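Local coordinates for rifamycin polyketide synthase (Amycolatopsis mediterranei, PDB 4LN9), which probably dehydrates a beta-hydroxyacyl polyketide intermediate, as the dehydratase domain of the terminal module of the rifamycin synthase, at residues A36-P39 with L40-A43; G124-D127 with D128-T132; A164-F167 with A168-P171; Y192-G195 with P196-A200; A285-E288 with R289-S293. One frame throughout, in Å; residues are numbered along the deposited sequence.

Interaction 1. Residues A36-P39 with L40-A43; sequences ADHP and LLGA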
loop_
_atom_site.group_PDB
_atom_site.type_symbol
_atom_site.label_atom_id
_atom_site.label_comp_id
_atom_site.label_asym_id
_atom_site.label_seq_id
_atom_site.Cartn_x
_atom_site.Cartn_y
_atom_site.Cartn_z
ATOM N N ALA A 36 -10.948 2.373 2.349
ATOM C CA ALA A 36 -11.507 1.965 1.063
ATOM C C ALA A 36 -13.020 2.189 1.009
ATOM O O ALA A 36 -13.615 2.213 -0.069
ATOM C CB ALA A 36 -11.171 0.510 0.773
ATOM N N ASP A 37 -13.628 2.378 2.178
ATOM C CA ASP A 37 -15.086 2.444 2.309
ATOM C C ASP A 37 -15.807 1.375 1.492
ATOM O O ASP A 37 -16.657 1.687 0.657
ATOM C CB ASP A 37 -15.603 3.836 1.939
ATOM C CG ASP A 37 -17.022 4.080 2.423
ATOM O OD1 ASP A 37 -17.491 3.331 3.307
ATOM O OD2 ASP A 37 -17.661 5.035 1.932
ATOM N N HIS A 38 -15.535 0.111 1.808
ATOM C CA HIS A 38 -15.977 -1.005 0.976
ATOM C C HIS A 38 -16.013 -2.262 1.805
ATOM O O HIS A 38 -15.167 -2.445 2.679
ATOM C CB HIS A 38 -15.016 -1.181 -0.194
ATOM C CG HIS A 38 -15.483 -2.180 -1.221
ATOM N ND1 HIS A 38 -15.332 -3.506 -1.059
ATOM C CD2 HIS A 38 -16.153 -2.003 -2.429
ATOM C CE1 HIS A 38 -15.850 -4.148 -2.122
ATOM N NE2 HIS A 38 -16.358 -3.227 -2.957
ATOM N N PRO A 39 -17.021 -3.127 1.589
ATOM C CA PRO A 39 -17.211 -4.213 2.556
ATOM C C PRO A 39 -16.161 -5.324 2.466
ATOM O O PRO A 39 -16.104 -6.179 3.350
ATOM C CB PRO A 39 -18.601 -4.768 2.210
ATOM C CG PRO A 39 -19.261 -3.710 1.384
ATOM C CD PRO A 39 -18.154 -3.019 0.647
ATOM N N LEU A 40 -15.378 -5.352 1.390
ATOM C CA LEU A 40 -14.375 -6.405 1.215
ATOM C C LEU A 40 -12.938 -5.891 1.277
ATOM O O LEU A 40 -11.996 -6.656 1.071
ATOM C CB LEU A 40 -14.594 -7.161 -0.098
ATOM C CG LEU A 40 -15.883 -7.977 -0.223
ATOM C CD1 LEU A 40 -16.042 -8.504 -1.641
ATOM C CD2 LEU A 40 -15.898 -9.117 0.785
ATOM N N LEU A 41 -12.788 -4.570 1.329
ATOM C CA LEU A 41 -11.476 -3.948 1.201
ATOM C C LEU A 41 -11.247 -3.020 2.381
ATOM O O LEU A 41 -12.165 -2.324 2.817
ATOM C CB LEU A 41 -11.384 -3.149 -0.102
ATOM C CG LEU A 41 -11.411 -3.937 -1.413
ATOM C CD1 LEU A 41 -11.438 -2.992 -2.604
ATOM C CD2 LEU A 41 -10.223 -4.885 -1.501
ATOM N N GLY A 42 -10.018 -2.990 2.882
ATOM C CA GLY A 42 -9.709 -2.236 4.091
ATOM C C GLY A 42 -9.135 -0.867 3.783
ATOM O O GLY A 42 -9.621 0.145 4.285
ATOM N N ALA A 43 -8.042 -0.840 3.031
ATOM C CA ALA A 43 -7.336 0.410 2.798
ATOM C C ALA A 43 -6.941 0.535 1.336
ATOM O O ALA A 43 -6.922 -0.452 0.604
ATOM C CB ALA A 43 -6.110 0.503 3.692
HETATM O O HOH W 1 -13.616 -0.445 3.795
#
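His38 and Leu40 meet at the reversal of the chain, where the backbone N-H of Leu40 points at ND1 of the imidazole. The Leu40 N to His38 ND1 bond is 3.1 Å long and nearly straight, with the donor tilted 25° from the ring plane. With CG anti to the backbone N (chi1 -172°), the imidazole folds back alongside the turn, with Pro39 CD over one face and Leu41 CD1 over the other; Leu40 CB comes to 3.8 Å from His38 CE1. The far nitrogen, NE2, is bonded to Glu85 on helix 80-93, so both ring nitrogens have partners and the rotation of the ring is well defined. Ala36 completes this tight, buried side, its CB lying 3.8 Å from Leu41 CB, and Phe55 packs against both.

The backbones are less closely joined. Leu41 N reaches His38 O only weakly, at 3.5 Å, and a water bridges the next step, 2.8 Å from His38 N and 2.6 Å from Leu41 O. Beyond it Ala36 N bonds directly to Gly42 O at 3.2 Å. Asp37, on the outer side, is exposed and makes a long, weak ion pair with Arg231. Gly42 and Ala43 both face Thr56 in a classic beta bulge. The two strands thus form a tight beta hairpin through the sequence HPLLG, at the edge of the double hotdog fold of this dehydratase domain.

Interaction 2. Residues G124-D127 with D128-T132; sequences GPAD and DGSRT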
loop_
_atom_site.group_PDB
_atom_site.type_symbol
_atom_site.label_atom_id
_atom_site.label_comp_id
_atom_site.label_asym_id
_atom_site.label_seq_id
_atom_site.Cartn_x
_atom_site.Cartn_y
_atom_site.Cartn_z
ATOM N N GLY A 124 0.249 1.490 -13.319
ATOM C CA GLY A 124 0.181 2.846 -13.850
ATOM C C GLY A 124 -0.467 2.859 -15.219
ATOM O O GLY A 124 -0.538 1.827 -15.885
ATOM N N PRO A 125 -0.955 4.030 -15.649
ATOM C CA PRO A 125 -1.669 4.130 -16.924
ATOM C C PRO A 125 -0.740 3.981 -18.132
ATOM O O PRO A 125 0.318 4.609 -18.175
ATOM C CB PRO A 125 -2.267 5.542 -16.884
ATOM C CG PRO A 125 -1.441 6.289 -15.890
ATOM C CD PRO A 125 -1.029 5.276 -14.866
ATOM N N ALA A 126 -1.148 3.183 -19.116
ATOM C CA ALA A 126 -0.528 3.224 -20.441
ATOM C C ALA A 126 -0.934 4.490 -21.192
ATOM O O ALA A 126 -1.577 5.374 -20.625
ATOM C CB ALA A 126 -0.896 1.983 -21.244
ATOM N N ASP A 127 -0.460 4.629 -22.427
ATOM C CA ASP A 127 -0.725 5.838 -23.198
ATOM C C ASP A 127 -2.207 5.964 -23.547
ATOM O O ASP A 127 -2.770 7.059 -23.502
ATOM C CB ASP A 127 0.137 5.885 -24.464
ATOM C CG ASP A 127 1.620 6.008 -24.156
ATOM O OD1 ASP A 127 2.045 7.080 -23.675
ATOM O OD2 ASP A 127 2.357 5.025 -24.379
ATOM N N ASP A 128 -2.866 4.820 -23.729
ATOM C CA ASP A 128 -4.315 4.785 -23.922
ATOM C C ASP A 128 -5.074 4.954 -22.605
ATOM O O ASP A 128 -6.287 5.164 -22.601
ATOM C CB ASP A 128 -4.738 3.485 -24.614
ATOM C CG ASP A 128 -4.344 2.249 -23.826
ATOM O OD1 ASP A 128 -4.057 2.380 -22.617
ATOM O OD2 ASP A 128 -4.342 1.145 -24.410
ATOM N N GLY A 129 -4.352 4.868 -21.492
ATOM C CA GLY A 129 -4.940 5.105 -20.175
ATOM C C GLY A 129 -5.382 3.826 -19.488
ATOM O O GLY A 129 -5.894 3.855 -18.368
ATOM N N SER A 130 -5.187 2.701 -20.166
ATOM C CA SER A 130 -5.490 1.398 -19.588
ATOM C C SER A 130 -4.504 1.045 -18.477
ATOM O O SER A 130 -3.341 1.451 -18.513
ATOM C CB SER A 130 -5.470 0.319 -20.672
ATOM O OG SER A 130 -4.172 0.178 -21.224
ATOM N N ARG A 131 -4.992 0.346 -17.456
ATOM C CA ARG A 131 -4.145 -0.100 -16.355
ATOM C C ARG A 131 -4.277 -1.606 -16.166
ATOM O O ARG A 131 -5.372 -2.155 -16.284
ATOM C CB ARG A 131 -4.535 0.612 -15.059
ATOM C CG ARG A 131 -4.525 2.131 -15.132
ATOM C CD ARG A 131 -5.035 2.717 -13.821
ATOM N NE ARG A 131 -4.926 4.175 -13.777
ATOM C CZ ARG A 131 -4.000 4.829 -13.082
ATOM N NH1 ARG A 131 -3.038 4.160 -12.463
ATOM N NH2 ARG A 131 -4.006 6.155 -13.050
ATOM N N THR A 132 -3.176 -2.269 -15.832
ATOM C CA THR A 132 -3.251 -3.656 -15.392
ATOM C C THR A 132 -3.862 -3.736 -14.001
ATOM O O THR A 132 -3.714 -2.821 -13.191
ATOM C CB THR A 132 -1.866 -4.318 -15.357
ATOM O OG1 THR A 132 -0.993 -3.546 -14.524
ATOM C CG2 THR A 132 -1.282 -4.406 -16.758
HETATM O O HOH W 2 -0.754 -0.740 -16.083
#
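The hairpin turn between strands 116-122 and 131-139 is closed where Ala126 N gives a 2.9 Å hydrogen bond to Ser130 O. The bond is almost straight and lies in the carbonyl plane. The same oxygen takes a CA-H...O contact from Pro125 CA at 3.5 Å, and further round the turn Gly129 N bonds weakly to Ala126 O.

Inside the turn Asp128 and Ser130 form an Asx turn. Asp128 CG sits between its backbone N and carbonyl carbon (chi1 59°), which brings OD1 back over the chain to accept Ser130 N at 2.7 Å and Ser130 OG at 2.6 Å. The hydroxyl arrives on the syn side, near the carboxylate plane, while the amide comes from above it. Two donors from one residue thus hold the carboxylate, and Ala126 CB rests against the same OD1.

Toward the strand, the extended Arg131 side chain runs alongside Pro125 and lays a guanidinium face against the pyrrolidine ring, Pro125 CD being 3.3 Å from Arg131 NH1. That NH1 bonds to the carbonyl oxygens of Asp51 and Gly123, whereas the buried NE has no partner in the model. A water bridges Gly124 O and Thr132 N, and Thr132 packs on Gln49 of the second subunit.

Interaction 3. Residues A164-F167 with A168-P171; sequences AFDF and AAWP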
loop_
_atom_site.group_PDB
_atom_site.type_symbol
_atom_site.label_atom_id
_atom_site.label_comp_id
_atom_site.label_asym_id
_atom_site.label_seq_id
_atom_site.Cartn_x
_atom_site.Cartn_y
_atom_site.Cartn_z
ATOM N N ALA A 164 -30.307 -2.339 -23.948
ATOM C CA ALA A 164 -30.652 -2.612 -25.338
ATOM C C ALA A 164 -31.928 -3.445 -25.431
ATOM O O ALA A 164 -32.836 -3.128 -26.200
ATOM C CB ALA A 164 -29.501 -3.308 -26.050
ATOM N N PHE A 165 -32.024 -4.454 -24.572
ATOM C CA PHE A 165 -33.174 -5.351 -24.550
ATOM C C PHE A 165 -34.389 -4.667 -23.926
ATOM O O PHE A 165 -34.249 -3.799 -23.064
ATOM C CB PHE A 165 -32.824 -6.621 -23.770
ATOM C CG PHE A 165 -33.931 -7.636 -23.730
ATOM C CD1 PHE A 165 -34.157 -8.479 -24.808
ATOM C CD2 PHE A 165 -34.783 -7.710 -22.639
ATOM C CE1 PHE A 165 -35.192 -9.394 -24.787
ATOM C CE2 PHE A 165 -35.819 -8.625 -22.610
ATOM C CZ PHE A 165 -36.023 -9.471 -23.685
ATOM N N ASP A 166 -35.578 -5.026 -24.399
ATOM C CA ASP A 166 -36.817 -4.448 -23.890
ATOM C C ASP A 166 -37.252 -5.109 -22.583
ATOM O O ASP A 166 -38.076 -6.024 -22.585
ATOM C CB ASP A 166 -37.927 -4.578 -24.933
ATOM C CG ASP A 166 -39.171 -3.800 -24.562
ATOM O OD1 ASP A 166 -39.140 -3.078 -23.542
ATOM O OD2 ASP A 166 -40.171 -3.890 -25.303
ATOM N N PHE A 167 -36.736 -4.607 -21.467
ATOM C CA PHE A 167 -37.024 -5.194 -20.163
ATOM C C PHE A 167 -38.398 -4.759 -19.652
ATOM O O PHE A 167 -38.911 -5.310 -18.677
ATOM C CB PHE A 167 -35.932 -4.826 -19.151
ATOM C CG PHE A 167 -34.674 -5.643 -19.289
ATOM C CD1 PHE A 167 -34.589 -6.910 -18.733
ATOM C CD2 PHE A 167 -33.570 -5.136 -19.959
ATOM C CE1 PHE A 167 -33.432 -7.658 -18.848
ATOM C CE2 PHE A 167 -32.404 -5.874 -20.063
ATOM C CZ PHE A 167 -32.342 -7.144 -19.524
ATOM N N ALA A 168 -39.011 -3.803 -20.350
ATOM C CA ALA A 168 -40.342 -3.314 -19.988
ATOM C C ALA A 168 -41.454 -4.318 -20.291
ATOM O O ALA A 168 -42.516 -4.284 -19.670
ATOM C CB ALA A 168 -40.626 -1.984 -20.672
ATOM N N ALA A 169 -41.249 -5.142 -21.315
ATOM C CA ALA A 169 -42.213 -6.184 -21.649
ATOM C C ALA A 169 -41.856 -7.475 -20.923
ATOM O O ALA A 169 -40.997 -8.228 -21.381
ATOM C CB ALA A 169 -42.236 -6.418 -23.155
ATOM N N TRP A 170 -42.408 -7.664 -19.730
ATOM C CA TRP A 170 -41.802 -8.574 -18.764
ATOM C C TRP A 170 -42.841 -9.363 -18.014
ATOM O O TRP A 170 -43.811 -8.792 -17.517
ATOM C CB TRP A 170 -40.939 -7.786 -17.789
ATOM C CG TRP A 170 -40.070 -8.655 -16.920
ATOM C CD1 TRP A 170 -40.347 -9.122 -15.641
ATOM C CD2 TRP A 170 -38.748 -9.205 -17.251
ATOM N NE1 TRP A 170 -39.323 -9.909 -15.179
ATOM C CE2 TRP A 170 -38.340 -10.008 -16.101
ATOM C CE3 TRP A 170 -37.921 -9.154 -18.362
ATOM C CZ2 TRP A 170 -37.127 -10.677 -16.067
ATOM C CZ3 TRP A 170 -36.708 -9.846 -18.323
ATOM C CH2 TRP A 170 -36.317 -10.577 -17.197
ATOM N N PRO A 171 -42.636 -10.685 -17.870
ATOM C CA PRO A 171 -41.612 -11.508 -18.523
ATOM C C PRO A 171 -41.726 -11.428 -20.039
ATOM O O PRO A 171 -42.781 -11.063 -20.557
ATOM C CB PRO A 171 -41.941 -12.936 -18.061
ATOM C CG PRO A 171 -42.934 -12.803 -16.955
ATOM C CD PRO A 171 -43.644 -11.501 -17.173
HETATM O O HOH W 3 -39.253 -8.447 -23.342
HETATM O O HOH W 4 -37.909 -1.308 -22.429
#
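The side chains of Phe167 and Trp170 run alongside each other in the same direction and touch through their rings: Phe167 CD1 is 3.6 Å from Trp170 CZ3. The planes meet obliquely, at 37°, with centroids 5.8 Å apart. Trp170 CB also presses on the carbonyl oxygen of Phe167 at 3.3 Å. The indole reaches across because its CG is anti to the backbone N (chi1 -169°).

On the exposed side of the same bend, Asp166 OD1 accepts a weak bond from Ala168 N at 3.3 Å and lies close to Ala168 CB, while Asp166 OD2 faces the methyl group of Ala169. These contacts are set by a type I beta turn from Asp166 to Ala169, overlapped at its start by an inverse gamma turn centred on Asp166. A water joins the ends of the beta turn, donating to Asp166 O at 2.8 Å and to Ala169 O at 2.6 Å. The turn belongs to the long connection between strands 146-154 and 176-178, which links the two halves of the double hotdog.

Further out, Phe165 places its CD2 over the centre of one face of the Phe167 ring, 3.7 Å above the plane, and itself meets the ring of Phe216. Arg281 serves both aromatic partners, bonding to Phe167 O and making a cation-pi contact with Trp170, whose indole NE1 bonds to Glu218 and whose rings meet Trp205 edge-to-face. Phe167 also rests against Arg283, Glu295 and Val297 on strands 279-285 and 291-297.

Interaction 4. Residues Y192-G195 with P196-A200; sequences YGYG and PTFRA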
loop_
_atom_site.group_PDB
_atom_site.type_symbol
_atom_site.label_atom_id
_atom_site.label_comp_id
_atom_site.label_asym_id
_atom_site.label_seq_id
_atom_site.Cartn_x
_atom_site.Cartn_y
_atom_site.Cartn_z
ATOM N N TYR A 192 -22.102 -27.483 -6.234
ATOM C CA TYR A 192 -22.254 -26.043 -6.016
ATOM C C TYR A 192 -23.005 -25.763 -4.717
ATOM O O TYR A 192 -24.233 -25.831 -4.683
ATOM C CB TYR A 192 -23.019 -25.401 -7.178
ATOM C CG TYR A 192 -22.333 -25.504 -8.522
ATOM C CD1 TYR A 192 -21.342 -24.603 -8.887
ATOM C CD2 TYR A 192 -22.783 -26.402 -9.481
ATOM C CE1 TYR A 192 -20.751 -24.656 -10.136
ATOM C CE2 TYR A 192 -22.201 -26.462 -10.734
ATOM C CZ TYR A 192 -21.189 -25.585 -11.057
ATOM O OH TYR A 192 -20.603 -25.642 -12.301
ATOM N N GLY A 193 -22.288 -25.297 -3.698
ATOM C CA GLY A 193 -22.913 -25.031 -2.406
ATOM C C GLY A 193 -23.330 -23.582 -2.223
ATOM O O GLY A 193 -22.667 -22.830 -1.508
ATOM N N TYR A 194 -24.475 -23.207 -2.787
ATOM C CA TYR A 194 -25.009 -21.868 -2.559
ATOM C C TYR A 194 -25.812 -21.800 -1.266
ATOM O O TYR A 194 -26.912 -22.345 -1.178
ATOM C CB TYR A 194 -25.871 -21.405 -3.735
ATOM C CG TYR A 194 -25.131 -21.316 -5.050
ATOM C CD1 TYR A 194 -24.125 -20.374 -5.247
ATOM C CD2 TYR A 194 -25.498 -22.115 -6.122
ATOM C CE1 TYR A 194 -23.474 -20.270 -6.463
ATOM C CE2 TYR A 194 -24.852 -22.019 -7.340
ATOM C CZ TYR A 194 -23.835 -21.104 -7.503
ATOM O OH TYR A 194 -23.187 -21.013 -8.715
ATOM N N GLY A 195 -25.276 -21.086 -0.283
ATOM C CA GLY A 195 -26.045 -20.726 0.900
ATOM C C GLY A 195 -27.012 -19.591 0.630
ATOM O O GLY A 195 -27.075 -19.074 -0.485
ATOM N N PRO A 196 -27.700 -19.129 1.686
ATOM C CA PRO A 196 -28.820 -18.192 1.615
ATOM C C PRO A 196 -28.480 -16.886 0.899
ATOM O O PRO A 196 -29.328 -16.338 0.196
ATOM C CB PRO A 196 -29.136 -17.918 3.085
ATOM C CG PRO A 196 -28.729 -19.169 3.782
ATOM C CD PRO A 196 -27.516 -19.663 3.048
ATOM N N THR A 197 -27.291 -16.345 1.144
ATOM C CA THR A 197 -26.895 -15.099 0.494
ATOM C C THR A 197 -26.927 -15.218 -1.028
ATOM O O THR A 197 -27.327 -14.283 -1.722
ATOM C CB THR A 197 -25.501 -14.626 0.945
ATOM O OG1 THR A 197 -25.476 -14.502 2.372
ATOM C CG2 THR A 197 -25.173 -13.276 0.322
ATOM N N PHE A 198 -26.578 -16.394 -1.540
ATOM C CA PHE A 198 -26.427 -16.567 -2.980
ATOM C C PHE A 198 -27.666 -17.149 -3.644
ATOM O O PHE A 198 -27.752 -17.193 -4.870
ATOM C CB PHE A 198 -25.207 -17.426 -3.308
ATOM C CG PHE A 198 -23.903 -16.706 -3.150
ATOM C CD1 PHE A 198 -23.188 -16.280 -4.258
ATOM C CD2 PHE A 198 -23.432 -16.381 -1.889
ATOM C CE1 PHE A 198 -21.997 -15.595 -4.110
ATOM C CE2 PHE A 198 -22.238 -15.706 -1.732
ATOM C CZ PHE A 198 -21.529 -15.293 -2.845
ATOM N N ARG A 199 -28.597 -17.659 -2.845
ATOM C CA ARG A 199 -29.820 -18.211 -3.409
ATOM C C ARG A 199 -30.810 -17.106 -3.765
ATOM O O ARG A 199 -31.786 -16.878 -3.049
ATOM C CB ARG A 199 -30.436 -19.255 -2.472
ATOM C CG ARG A 199 -29.624 -20.543 -2.400
ATOM C CD ARG A 199 -30.396 -21.676 -1.743
ATOM N NE ARG A 199 -30.831 -21.324 -0.395
ATOM C CZ ARG A 199 -30.214 -21.708 0.719
ATOM N NH1 ARG A 199 -29.142 -22.488 0.656
ATOM N NH2 ARG A 199 -30.661 -21.298 1.899
ATOM N N ALA A 200 -30.476 -16.336 -4.797
ATOM C CA ALA A 200 -31.177 -15.089 -5.077
ATOM C C ALA A 200 -32.014 -15.167 -6.351
ATOM O O ALA A 200 -32.660 -14.192 -6.733
ATOM C CB ALA A 200 -30.194 -13.930 -5.153
#
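The carbonyl oxygen of Gly195 takes two of the three hydrogen bonds that join the two halves of this turn. It accepts Phe198 N at 2.9 Å, with the donor well above the carbonyl plane, and more weakly Arg199 N at 3.1 Å. A third bond, also weak, is made by a side chain: Arg199 NH1 reaches Tyr194 O at 2.9 Å, with an N-H...O angle of 129°.

A flat group packs on the backbone as well. Because the Arg199 chain bends at chi3 (-58°), its guanidinium doubles back and covers the peptide between Gly195 and Pro196; Gly195 C lies 3.6 Å from its plane and Pro196 N is under the same face. Arg199 CG sits 3.5 Å from Tyr194 O.

The main apolar contact is between Tyr194 and Phe198, whose side chains cross at about a right angle, with Tyr194 CD1 3.7 Å from Phe198 CB. Their rings then serve different neighbours: Tyr194 meets the ring of His244 and touches Asp240, while Phe198 meets the ring of His70. Thr197 OG1 bonds to Asp69 next to that histidine.

The sequence matches the GYxYGPxF motif of polyketide synthase dehydratases, and His70 and Asp240 probably correspond to the catalytic His-Asp pair of this family. A turn tied mainly through backbone carbonyls, with its aromatics directed to both residues, is thus consistent with a role in shaping the active site wall.

Interaction 5. Residues A285-E288 with R289-S293; sequences AKPE and RDSLS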
loop_
_atom_site.group_PDB
_atom_site.type_symbol
_atom_site.label_atom_id
_atom_site.label_comp_id
_atom_site.label_asym_id
_atom_site.label_seq_id
_atom_site.Cartn_x
_atom_site.Cartn_y
_atom_site.Cartn_z
ATOM N N ALA A 285 -27.493 -14.588 -22.511
ATOM C CA ALA A 285 -27.441 -15.253 -23.813
ATOM C C ALA A 285 -26.060 -15.817 -24.143
ATOM O O ALA A 285 -25.100 -15.612 -23.400
ATOM C CB ALA A 285 -27.908 -14.310 -24.913
ATOM N N LYS A 286 -25.954 -16.457 -25.306
ATOM C CA LYS A 286 -24.710 -17.090 -25.745
ATOM C C LYS A 286 -24.191 -16.452 -27.032
ATOM O O LYS A 286 -24.685 -16.753 -28.119
ATOM C CB LYS A 286 -24.929 -18.587 -25.975
ATOM C CG LYS A 286 -24.954 -19.416 -24.702
ATOM C CD LYS A 286 -26.173 -20.322 -24.654
ATOM C CE LYS A 286 -26.143 -21.223 -23.426
ATOM N NZ LYS A 286 -27.524 -21.645 -23.026
ATOM N N PRO A 287 -23.112 -15.660 -26.928
ATOM C CA PRO A 287 -22.423 -15.188 -28.129
ATOM C C PRO A 287 -21.697 -16.318 -28.868
ATOM O O PRO A 287 -21.607 -16.296 -30.096
ATOM C CB PRO A 287 -21.413 -14.173 -27.580
ATOM C CG PRO A 287 -21.958 -13.761 -26.253
ATOM C CD PRO A 287 -22.633 -14.985 -25.709
ATOM N N GLU A 288 -21.111 -17.245 -28.114
ATOM C CA GLU A 288 -20.520 -18.459 -28.684
ATOM C C GLU A 288 -20.947 -19.641 -27.818
ATOM O O GLU A 288 -21.617 -19.454 -26.804
ATOM C CB GLU A 288 -18.991 -18.349 -28.703
ATOM C CG GLU A 288 -18.466 -17.004 -29.181
ATOM C CD GLU A 288 -18.542 -16.847 -30.689
ATOM O OE1 GLU A 288 -18.272 -17.834 -31.406
ATOM O OE2 GLU A 288 -18.851 -15.731 -31.156
ATOM N N ARG A 289 -20.579 -20.855 -28.217
ATOM C CA ARG A 289 -21.138 -22.049 -27.584
ATOM C C ARG A 289 -20.596 -22.287 -26.177
ATOM O O ARG A 289 -21.200 -23.014 -25.387
ATOM C CB ARG A 289 -20.935 -23.292 -28.454
ATOM C CG ARG A 289 -21.995 -24.363 -28.244
ATOM C CD ARG A 289 -21.581 -25.694 -28.854
ATOM N NE ARG A 289 -22.118 -25.872 -30.201
ATOM C CZ ARG A 289 -21.690 -26.794 -31.058
ATOM N NH1 ARG A 289 -20.727 -27.634 -30.704
ATOM N NH2 ARG A 289 -22.214 -26.867 -32.273
ATOM N N ASP A 290 -19.480 -21.644 -25.851
ATOM C CA ASP A 290 -18.843 -21.840 -24.555
ATOM C C ASP A 290 -18.908 -20.583 -23.697
ATOM O O ASP A 290 -18.214 -20.481 -22.686
ATOM C CB ASP A 290 -17.387 -22.272 -24.734
ATOM C CG ASP A 290 -16.529 -21.181 -25.343
ATOM O OD1 ASP A 290 -17.087 -20.295 -26.026
ATOM O OD2 ASP A 290 -15.296 -21.208 -25.141
ATOM N N SER A 291 -19.707 -19.607 -24.120
ATOM C CA SER A 291 -19.699 -18.299 -23.470
ATOM C C SER A 291 -21.082 -17.733 -23.142
ATOM O O SER A 291 -22.091 -18.138 -23.720
ATOM C CB SER A 291 -18.878 -17.290 -24.276
ATOM O OG SER A 291 -19.433 -17.087 -25.564
ATOM N N LEU A 292 -21.096 -16.750 -22.243
ATOM C CA LEU A 292 -22.318 -16.050 -21.846
ATOM C C LEU A 292 -22.161 -14.542 -22.044
ATOM O O LEU A 292 -21.070 -13.999 -21.862
ATOM C CB LEU A 292 -22.630 -16.326 -20.375
ATOM C CG LEU A 292 -22.969 -17.762 -19.977
ATOM C CD1 LEU A 292 -23.197 -17.834 -18.475
ATOM C CD2 LEU A 292 -24.196 -18.248 -20.732
ATOM N N SER A 293 -23.268 -13.857 -22.309
ATOM C CA SER A 293 -23.323 -12.404 -22.173
ATOM C C SER A 293 -24.465 -12.047 -21.233
ATOM O O SER A 293 -25.364 -12.856 -21.016
ATOM C CB SER A 293 -23.551 -11.753 -23.540
ATOM O OG SER A 293 -24.815 -12.117 -24.070
#
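Ala285 pairs with Ser293 through two backbone hydrogen bonds, Ala285 N to Ser293 O at 3.1 Å and Ser293 N to Ala285 O at 2.8 Å. This is an antiparallel hydrogen-bonded pair, and the two side chains lie on the same face, Ala285 CB being 3.9 Å from Ser293 OG. Ala285 O also receives a CA-H...O contact from Leu292 CA at 3.2 Å.

At Lys286 the regular pairing stops. Its CG lies 3.3 Å from Ser291 O, which also takes a CA-H...O contact from Lys286 CA; the chain then bends at chi2 and carries the ammonium end away, along a side where Asn211 and Thr213 touch it. Pro287 has no amide hydrogen to give, and packs instead: its CG rests on Ser293 CB at 3.7 Å, and its CD lies over the backbone between Leu292 and Ser293.

Glu288 is tied twice to Ser291. Its backbone N donates to Ser291 OG at 3.1 Å, a bond that the serine's chi1 of 62° favours, placing OG between its own backbone N and carbonyl carbon. In return, Ser291 N donates to Glu288 O at 3.3 Å, coming from above the carbonyl plane. The hydroxyl also touches Glu288 CB, whereas the carboxylate extends away from the turn. Ser291 is buried, its side chain resting on Ser309 and Val311 of strand 303-313. Residues 288-291 form a type I turn, and the whole is a beta hairpin joining the neighbouring antiparallel strands 279-285 and 291-297 of the double hotdog fold.

Overall arrangement
The five contacts follow one another along the chain, and none touches another. Interactions 1 and 2 belong to two separate hairpins in the first half of the double hotdog, their centres 24 Å apart. Interactions 3 and 5 approach to about 9 Å between nearest atoms in the second half, where strands 279-285 and 291-297, joined by the hairpin of interaction 5, also support Phe167. Interaction 4 lies nearest the chain's centre, at 14 Å, and meets His70 and Asp240, the probable active-site pair. Its nearest atoms are about 9 Å from interaction 1 and 10 Å from interaction 5; Trp66 touches both Leu40 and Thr197.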